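Local coordinates for periplasmic cell division protein (SufI) (Aquifex aeolicus, PDB 6SYY), which binds four copper ions and, as a multicopper oxidase of the laccase type, probably couples substrate oxidation to reduction of dioxygen, at residues K78-L83 with G214-N219; K208-S213 with T230-L235. All coordinates share one frame; numbering follows the deposited sequence.

Contact 1 (K78-L83 with G214-N219); sequences KSTDML and GQLVYN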
loop_
_atom_site.group_PDB
_atom_site.type_symbol
_atom_site.label_atom_id
_atom_site.label_comp_id
_atom_site.label_asym_id
_atom_site.label_seq_id
_atom_site.Cartn_x
_atom_site.Cartn_y
_atom_site.Cartn_z
ATOM N N LYS A 78 27.837 3.128 -5.968
ATOM C CA LYS A 78 27.156 3.910 -6.987
ATOM C C LYS A 78 26.177 4.865 -6.319
ATOM O O LYS A 78 25.532 4.514 -5.327
ATOM C CB LYS A 78 26.430 2.995 -7.985
ATOM C CG LYS A 78 27.366 2.038 -8.718
ATOM C CD LYS A 78 26.613 1.044 -9.589
ATOM C CE LYS A 78 27.577 0.128 -10.333
ATOM N NZ LYS A 78 26.869 -0.865 -11.189
ATOM N N SER A 79 26.082 6.078 -6.858
ATOM C CA SER A 79 25.179 7.098 -6.342
ATOM C C SER A 79 23.976 7.195 -7.270
ATOM O O SER A 79 24.125 7.498 -8.458
ATOM C CB SER A 79 25.881 8.449 -6.223
ATOM O OG SER A 79 26.223 8.957 -7.498
ATOM N N THR A 80 22.794 6.928 -6.728
ATOM C CA THR A 80 21.558 6.934 -7.496
ATOM C C THR A 80 20.780 8.194 -7.160
ATOM O O THR A 80 20.452 8.430 -5.993
ATOM C CB THR A 80 20.721 5.693 -7.193
ATOM O OG1 THR A 80 21.501 4.520 -7.449
ATOM C CG2 THR A 80 19.469 5.676 -8.064
ATOM N N ASP A 81 20.495 9.000 -8.178
ATOM C CA ASP A 81 19.681 10.190 -7.989
ATOM C C ASP A 81 18.253 9.766 -7.681
ATOM O O ASP A 81 17.616 9.085 -8.490
ATOM C CB ASP A 81 19.727 11.075 -9.234
ATOM C CG ASP A 81 21.087 11.725 -9.442
ATOM O OD1 ASP A 81 22.005 11.471 -8.635
ATOM O OD2 ASP A 81 21.237 12.495 -10.416
ATOM N N MET A 82 17.754 10.156 -6.509
ATOM C CA MET A 82 16.429 9.739 -6.077
ATOM C C MET A 82 15.756 10.857 -5.290
ATOM O O MET A 82 16.402 11.790 -4.804
ATOM C CB MET A 82 16.489 8.470 -5.219
ATOM C CG MET A 82 16.874 7.221 -5.983
ATOM S SD MET A 82 16.762 5.756 -4.951
ATOM C CE MET A 82 14.999 5.702 -4.650
ATOM N N LEU A 83 14.436 10.737 -5.174
ATOM C CA LEU A 83 13.637 11.596 -4.314
ATOM C C LEU A 83 13.436 10.920 -2.963
ATOM O O LEU A 83 13.313 9.696 -2.878
ATOM C CB LEU A 83 12.280 11.889 -4.960
ATOM C CG LEU A 83 12.230 12.810 -6.186
ATOM C CD1 LEU A 83 10.919 12.633 -6.947
ATOM C CD2 LEU A 83 12.399 14.259 -5.769
ATOM N N GLY A 214 24.280 3.088 -12.262
ATOM C CA GLY A 214 23.497 3.078 -11.045
ATOM C C GLY A 214 22.340 4.053 -11.000
ATOM O O GLY A 214 21.743 4.233 -9.933
ATOM N N GLN A 215 22.005 4.692 -12.116
ATOM C CA GLN A 215 20.856 5.581 -12.165
ATOM C C GLN A 215 19.601 4.799 -12.533
ATOM O O GLN A 215 19.657 3.780 -13.227
ATOM C CB GLN A 215 21.086 6.719 -13.165
ATOM C CG GLN A 215 22.266 7.619 -12.814
ATOM C CD GLN A 215 22.170 8.209 -11.412
ATOM O OE1 GLN A 215 21.079 8.403 -10.872
ATOM N NE2 GLN A 215 23.321 8.499 -10.818
ATOM N N LEU A 216 18.462 5.285 -12.047
ATOM C CA LEU A 216 17.197 4.607 -12.291
ATOM C C LEU A 216 16.733 4.835 -13.721
ATOM O O LEU A 216 16.949 5.901 -14.305
ATOM C CB LEU A 216 16.130 5.091 -11.312
ATOM C CG LEU A 216 16.359 4.675 -9.857
ATOM C CD1 LEU A 216 15.445 5.452 -8.926
ATOM C CD2 LEU A 216 16.149 3.178 -9.689
ATOM N N VAL A 217 16.098 3.814 -14.284
ATOM C CA VAL A 217 15.529 3.867 -15.622
ATOM C C VAL A 217 14.019 3.726 -15.487
ATOM O O VAL A 217 13.528 2.716 -14.966
ATOM C CB VAL A 217 16.111 2.768 -16.524
ATOM C CG1 VAL A 217 15.593 2.917 -17.942
ATOM C CG2 VAL A 217 17.635 2.809 -16.484
ATOM N N TYR A 218 13.285 4.737 -15.943
ATOM C CA TYR A 218 11.825 4.742 -15.880
ATOM C C TYR A 218 11.297 4.862 -17.304
ATOM O O TYR A 218 11.166 5.967 -17.835
ATOM C CB TYR A 218 11.304 5.876 -14.995
ATOM C CG TYR A 218 9.798 5.863 -14.825
ATOM C CD1 TYR A 218 9.163 4.816 -14.167
ATOM C CD2 TYR A 218 9.012 6.896 -15.319
ATOM C CE1 TYR A 218 7.785 4.795 -14.009
ATOM C CE2 TYR A 218 7.631 6.884 -15.163
ATOM C CZ TYR A 218 7.025 5.831 -14.506
ATOM O OH TYR A 218 5.655 5.809 -14.349
ATOM N N ASN A 219 10.996 3.723 -17.924
ATOM C CA ASN A 219 10.421 3.684 -19.268
ATOM C C ASN A 219 9.197 2.778 -19.251
ATOM O O ASN A 219 9.245 1.629 -19.714
ATOM C CB ASN A 219 11.450 3.228 -20.304
ATOM C CG ASN A 219 12.074 1.891 -19.965
ATOM O OD1 ASN A 219 12.031 1.442 -18.817
ATOM N ND2 ASN A 219 12.656 1.240 -20.969
HETATM O O HOH W 1 18.473 7.913 -10.695
#
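Gly214 O accepts a short hydrogen bond, 2.5 Å, from Thr80 OG1, while Gln215 OE1 accepts one from the backbone of the neighbouring residue, Asp81 N, at 2.8 Å. The first bond lies in the carbonyl plane with a C=O...OG1 angle of 156°; the Thr80 rotamer, with OG1 anti to its own carbonyl carbon, aims the hydroxyl at this acceptor. The second is nearly straight (167° at the hydrogen) and uses a lone pair of OE1. A bend at chi2 (-55°) turns Gln215 CD back toward segment 78-83, and NE2 comes 2.7 Å from Ser79 O. Water 1 donates hydrogen bonds to Asp81 O and Gln215 OE1 and accepts one from Leu216 N. Beyond these bonds, Leu216 crosses Thr80 and Met82 at about right angles, its CD1 lying 3.7 Å from Met82 CG. At the start of the segment the extended Lys78 chain runs past Gly214, whose bare CA is 4.0 Å from Lys78 CD. Further out, Asp211 OD1 holds Gln215 N, and Thr80 and Met82 bond by their backbones to strand 63-72. The loop thus docks on strand 80-86, joining the first and second cupredoxin-like regions, with OE1 gripped twice and backbone polar groups met by side chains and a water rather than by strand pairing, while Leu216, Thr80 CG2 and Met82 pack on the buried side.

Contact 2 (K208-S213 with T230-L235); sequences KTFDSS and TILVNL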
loop_
_atom_site.group_PDB
_atom_site.type_symbol
_atom_site.label_atom_id
_atom_site.label_comp_id
_atom_site.label_asym_id
_atom_site.label_seq_id
_atom_site.Cartn_x
_atom_site.Cartn_y
_atom_site.Cartn_z
ATOM N N LYS A 208 12.741 -2.218 -9.606
ATOM C CA LYS A 208 13.341 -1.059 -10.253
ATOM C C LYS A 208 14.375 -1.528 -11.270
ATOM O O LYS A 208 14.828 -2.675 -11.247
ATOM C CB LYS A 208 13.977 -0.102 -9.226
ATOM C CG LYS A 208 12.951 0.573 -8.324
ATOM C CD LYS A 208 13.519 1.688 -7.450
ATOM C CE LYS A 208 12.389 2.334 -6.644
ATOM N NZ LYS A 208 12.870 3.247 -5.581
ATOM N N THR A 209 14.739 -0.619 -12.171
ATOM C CA THR A 209 15.702 -0.891 -13.229
ATOM C C THR A 209 16.819 0.140 -13.164
ATOM O O THR A 209 16.550 1.344 -13.075
ATOM C CB THR A 209 15.024 -0.859 -14.600
ATOM O OG1 THR A 209 13.993 -1.853 -14.644
ATOM C CG2 THR A 209 16.031 -1.133 -15.699
ATOM N N PHE A 210 18.065 -0.333 -13.214
ATOM C CA PHE A 210 19.250 0.510 -13.115
ATOM C C PHE A 210 20.068 0.418 -14.394
ATOM O O PHE A 210 20.197 -0.662 -14.981
ATOM C CB PHE A 210 20.131 0.096 -11.935
ATOM C CG PHE A 210 19.445 0.171 -10.609
ATOM C CD1 PHE A 210 19.585 1.293 -9.810
ATOM C CD2 PHE A 210 18.666 -0.882 -10.155
ATOM C CE1 PHE A 210 18.962 1.368 -8.583
ATOM C CE2 PHE A 210 18.033 -0.813 -8.930
ATOM C CZ PHE A 210 18.185 0.317 -8.141
ATOM N N ASP A 211 20.637 1.546 -14.816
ATOM C CA ASP A 211 21.562 1.547 -15.943
ATOM C C ASP A 211 22.961 1.180 -15.442
ATOM O O ASP A 211 23.151 0.797 -14.284
ATOM C CB ASP A 211 21.531 2.894 -16.665
ATOM C CG ASP A 211 22.067 4.038 -15.814
ATOM O OD1 ASP A 211 22.210 3.864 -14.587
ATOM O OD2 ASP A 211 22.347 5.117 -16.378
ATOM N N SER A 212 23.964 1.304 -16.314
ATOM C CA SER A 212 25.321 0.902 -15.951
ATOM C C SER A 212 25.871 1.731 -14.798
ATOM O O SER A 212 26.630 1.214 -13.969
ATOM C CB SER A 212 26.243 1.017 -17.165
ATOM O OG SER A 212 25.766 0.245 -18.253
ATOM N N SER A 213 25.497 3.005 -14.720
ATOM C CA SER A 213 26.048 3.932 -13.742
ATOM C C SER A 213 25.267 3.963 -12.433
ATOM O O SER A 213 25.558 4.802 -11.575
ATOM C CB SER A 213 26.101 5.340 -14.337
ATOM O OG SER A 213 24.793 5.825 -14.591
ATOM N N THR A 230 15.030 -5.400 -11.355
ATOM C CA THR A 230 15.706 -5.716 -10.106
ATOM C C THR A 230 14.726 -5.580 -8.948
ATOM O O THR A 230 14.019 -4.573 -8.846
ATOM C CB THR A 230 16.902 -4.779 -9.900
ATOM O OG1 THR A 230 17.825 -4.937 -10.986
ATOM C CG2 THR A 230 17.603 -5.073 -8.586
ATOM N N ILE A 231 14.687 -6.584 -8.075
ATOM C CA ILE A 231 13.776 -6.576 -6.936
ATOM C C ILE A 231 14.490 -5.992 -5.729
ATOM O O ILE A 231 15.641 -6.336 -5.439
ATOM C CB ILE A 231 13.255 -7.991 -6.636
ATOM C CG1 ILE A 231 12.691 -8.616 -7.909
ATOM C CG2 ILE A 231 12.183 -7.935 -5.560
ATOM C CD1 ILE A 231 11.496 -7.866 -8.477
ATOM N N LEU A 232 13.803 -5.102 -5.019
ATOM C CA LEU A 232 14.346 -4.443 -3.845
ATOM C C LEU A 232 13.384 -4.612 -2.681
ATOM O O LEU A 232 12.164 -4.650 -2.861
ATOM C CB LEU A 232 14.589 -2.945 -4.087
ATOM C CG LEU A 232 15.677 -2.509 -5.074
ATOM C CD1 LEU A 232 15.232 -2.684 -6.511
ATOM C CD2 LEU A 232 16.049 -1.063 -4.821
ATOM N N VAL A 233 13.948 -4.731 -1.483
ATOM C CA VAL A 233 13.184 -4.693 -0.243
ATOM C C VAL A 233 13.782 -3.588 0.609
ATOM O O VAL A 233 14.964 -3.647 0.968
ATOM C CB VAL A 233 13.206 -6.037 0.497
ATOM C CG1 VAL A 233 12.235 -6.004 1.659
ATOM C CG2 VAL A 233 12.877 -7.178 -0.449
ATOM N N ASN A 234 12.977 -2.572 0.912
ATOM C CA ASN A 234 13.451 -1.404 1.649
ATOM C C ASN A 234 14.665 -0.787 0.962
ATOM O O ASN A 234 15.640 -0.400 1.609
ATOM C CB ASN A 234 13.767 -1.769 3.098
ATOM C CG ASN A 234 12.622 -2.484 3.769
ATOM O OD1 ASN A 234 11.473 -2.360 3.347
ATOM N ND2 ASN A 234 12.925 -3.241 4.820
ATOM N N LEU A 235 14.601 -0.710 -0.369
ATOM C CA LEU A 235 15.689 -0.199 -1.205
ATOM C C LEU A 235 16.970 -1.011 -1.033
ATOM O O LEU A 235 18.073 -0.465 -1.115
ATOM C CB LEU A 235 15.964 1.285 -0.939
ATOM C CG LEU A 235 15.019 2.282 -1.606
ATOM C CD1 LEU A 235 15.578 3.679 -1.487
ATOM C CD2 LEU A 235 14.784 1.922 -3.069
HETATM O O HOH W 2 18.438 -3.112 -13.498
#
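Lys208 and Thr230 form an antiparallel hydrogen-bonded pair where strands 200-208 and 230-233 meet, in the second cupredoxin-like region, and their side chains leave the same face of the sheet. Lys208 CB meets Leu232 CD1 at 4.0 Å; beyond CG the chain is extended and carries NZ to within 3.4 Å of Leu235 CD2, the two side chains crossing at a slant. Phe210 has CG beside its own backbone N (chi1 -60°), and from there its ring and Leu232 reach toward each other tip to tip: Leu232 CD1 sits near the ring plane at the edge, 4.1 Å from Phe210 CE2, and Leu232 CD2 approaches CZ. Phe210 thus offers its rim, not its face, to the strand. Leu235 is brought round beside Lys208 by a two-residue turn, in which Asn234 and Leu235 both have positive phi (54° and 60°); Asn234 is itself tied by its side-chain amide to Ile204 N, Pro202 O and Asn50 O. Just past the last backbone pair, water 2 bridges the separating chains, accepting from Phe210 N at 2.8 Å and hydrogen-bonded to Thr230 OG1 at 3.2 Å.

Contacts 1 and 2, with centres 8 Å apart, share the excursion between strands 200-208 and 230-233: its opening residues belong to contact 2, and the run just after them carries contact 1. Within the excursion, Val217 N probably bonds to Thr209 O at 2.8 Å, and Leu216 CD2 packs 3.5 Å from Phe210 CE1, so Leu216 touches both the ring of contact 2 and the strand of contact 1. Met82 CE lies 3.4 Å from Lys208 NZ. Contact 1 lies away from the coppers, though Tyr218 OH, on its loop, hydrogen-bonds Glu513, the residue before the copper ligand His514; in contact 2 the Lys208 side chain is about 11 Å from that of the copper ligand His159.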